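Local coordinates for translation initiation factor eIF2b-like protein (Chaetomium thermophilum, PDB 4ZEM) that serves as the beta subunit of the eIF2B complex, which probably promotes guanine nucleotide exchange on eIF2 during translation initiation, at residues R20-L24 with E25-E29. Residues are numbered along the deposited sequence; the frame is centred on the assembly and turned at random.
Sequences RDQSL and EASIE
S23 and A26 meet at a helix N-cap: S23 OG accepts the backbone N-H of A26, 3.2 Å from N, with an N-H...O angle of 156°. Chi1 of 86° sets OG between the S23 backbone N and carbonyl carbon, where it covers a first-turn amide that has no preceding turn to supply a carbonyl. The carbonyl oxygen of the same serine takes two bonds from S27, one turn further on. S27 N reaches S23 O at 3.0 Å, almost in line with the carbonyl bond, while S27 OG donates to that oxygen at 3.2 Å from 44° above the carbonyl plane, so two donors from one residue grip it. I28 N bonds to L24 O in the same i to i+4 pattern. Q22, extended beyond CG, lies alongside the first turn: its CG packs on the A26 methyl, 3.6 Å from CB, and its OE1 comes to 3.4 Å from S27 OG. Replacing Q22 with a glycine would probably uncover one side of the A26 methyl and leave S27 OG without its amide neighbour. Beyond the cap, L24 and I28 touch through their CD1 atoms at 3.9 Å. The E25 carboxylate forms a salt bridge with R78, which also pairs with E29. The cap thus starts helix 24-37 just after the loop from helix 12-18, whose W15 donates to S27 O; L24 and I28 lie on V56 and L52 of helix 43-59, and K59 from that helix's end holds Q22 O.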
loop_
_atom_site.group_PDB
_atom_site.type_symbol
_atom_site.label_atom_id
_atom_site.label_comp_id
_atom_site.label_asym_id
_atom_site.label_seq_id
_atom_site.Cartn_x
_atom_site.Cartn_y
_atom_site.Cartn_z
ATOM N N ARG A 20 -4.716 -5.054 -22.149
ATOM C CA ARG A 20 -5.775 -4.400 -22.913
ATOM C C ARG A 20 -6.185 -5.191 -24.158
ATOM O O ARG A 20 -7.275 -4.991 -24.694
ATOM C CB ARG A 20 -5.364 -2.969 -23.272
ATOM C CG ARG A 20 -5.777 -1.963 -22.191
ATOM C CD ARG A 20 -4.649 -1.040 -21.761
ATOM N NE ARG A 20 -4.802 -0.643 -20.363
ATOM C CZ ARG A 20 -3.792 -0.346 -19.551
ATOM N NH1 ARG A 20 -2.545 -0.392 -19.999
ATOM N NH2 ARG A 20 -4.026 0.005 -18.293
ATOM N N ASP A 21 -5.313 -6.086 -24.615
ATOM C CA ASP A 21 -5.641 -6.982 -25.727
ATOM C C ASP A 21 -5.585 -8.464 -25.364
ATOM O O ASP A 21 -5.197 -9.301 -26.182
ATOM C CB ASP A 21 -4.708 -6.731 -26.918
ATOM C CG ASP A 21 -4.860 -5.337 -27.501
ATOM O OD1 ASP A 21 -5.996 -4.976 -27.881
ATOM O OD2 ASP A 21 -3.848 -4.609 -27.599
ATOM N N GLN A 22 -5.881 -8.768 -24.106
ATOM C CA GLN A 22 -6.125 -10.140 -23.672
ATOM C C GLN A 22 -7.554 -10.269 -23.150
ATOM O O GLN A 22 -8.195 -9.259 -22.854
ATOM C CB GLN A 22 -5.111 -10.554 -22.625
ATOM C CG GLN A 22 -4.921 -12.029 -22.489
ATOM C CD GLN A 22 -3.780 -12.339 -21.557
ATOM O OE1 GLN A 22 -3.620 -11.698 -20.518
ATOM N NE2 GLN A 22 -2.939 -13.288 -21.950
ATOM N N SER A 23 -8.067 -11.488 -23.031
ATOM C CA SER A 23 -9.396 -11.627 -22.455
ATOM C C SER A 23 -9.292 -11.421 -20.949
ATOM O O SER A 23 -8.228 -11.620 -20.363
ATOM C CB SER A 23 -9.978 -13.004 -22.750
ATOM O OG SER A 23 -9.554 -13.944 -21.774
ATOM N N LEU A 24 -10.394 -11.001 -20.333
ATOM C CA LEU A 24 -10.372 -10.554 -18.945
ATOM C C LEU A 24 -9.941 -11.721 -18.067
ATOM O O LEU A 24 -9.087 -11.580 -17.189
ATOM C CB LEU A 24 -11.741 -10.020 -18.519
ATOM C CG LEU A 24 -11.990 -9.799 -17.029
ATOM C CD1 LEU A 24 -10.933 -8.868 -16.432
ATOM C CD2 LEU A 24 -13.383 -9.245 -16.818
ATOM N N GLU A 25 -10.516 -12.886 -18.352
ATOM C CA GLU A 25 -10.261 -14.089 -17.574
ATOM C C GLU A 25 -8.814 -14.533 -17.713
ATOM O O GLU A 25 -8.205 -15.010 -16.754
ATOM C CB GLU A 25 -11.218 -15.214 -17.991
ATOM C CG GLU A 25 -11.072 -16.471 -17.142
ATOM C CD GLU A 25 -11.566 -16.279 -15.710
ATOM O OE1 GLU A 25 -12.218 -15.249 -15.419
ATOM O OE2 GLU A 25 -11.289 -17.158 -14.868
ATOM N N ALA A 26 -8.265 -14.374 -18.910
ATOM C CA ALA A 26 -6.863 -14.683 -19.130
ATOM C C ALA A 26 -5.951 -13.753 -18.316
ATOM O O ALA A 26 -4.979 -14.211 -17.718
ATOM C CB ALA A 26 -6.532 -14.603 -20.610
ATOM N N SER A 27 -6.273 -12.460 -18.277
ATOM C CA SER A 27 -5.495 -11.499 -17.486
ATOM C C SER A 27 -5.536 -11.814 -15.993
ATOM O O SER A 27 -4.508 -11.773 -15.316
ATOM C CB SER A 27 -5.990 -10.065 -17.711
ATOM O OG SER A 27 -5.976 -9.712 -19.081
ATOM N N ILE A 28 -6.724 -12.136 -15.492
ATOM C CA ILE A 28 -6.900 -12.467 -14.082
ATOM C C ILE A 28 -6.086 -13.711 -13.743
ATOM O O ILE A 28 -5.382 -13.746 -12.738
ATOM C CB ILE A 28 -8.388 -12.710 -13.722
ATOM C CG1 ILE A 28 -9.239 -11.479 -14.047
ATOM C CG2 ILE A 28 -8.535 -13.067 -12.248
ATOM C CD1 ILE A 28 -10.724 -11.657 -13.733
ATOM N N GLU A 29 -6.172 -14.723 -14.601
ATOM C CA GLU A 29 -5.473 -15.986 -14.371
ATOM C C GLU A 29 -3.950 -15.861 -14.464
ATOM O O GLU A 29 -3.224 -16.531 -13.730
ATOM C CB GLU A 29 -5.960 -17.047 -15.357
ATOM C CG GLU A 29 -5.711 -18.466 -14.883
ATOM C CD GLU A 29 -6.235 -18.707 -13.477
ATOM O OE1 GLU A 29 -5.504 -19.312 -12.664
ATOM O OE2 GLU A 29 -7.381 -18.299 -13.188
#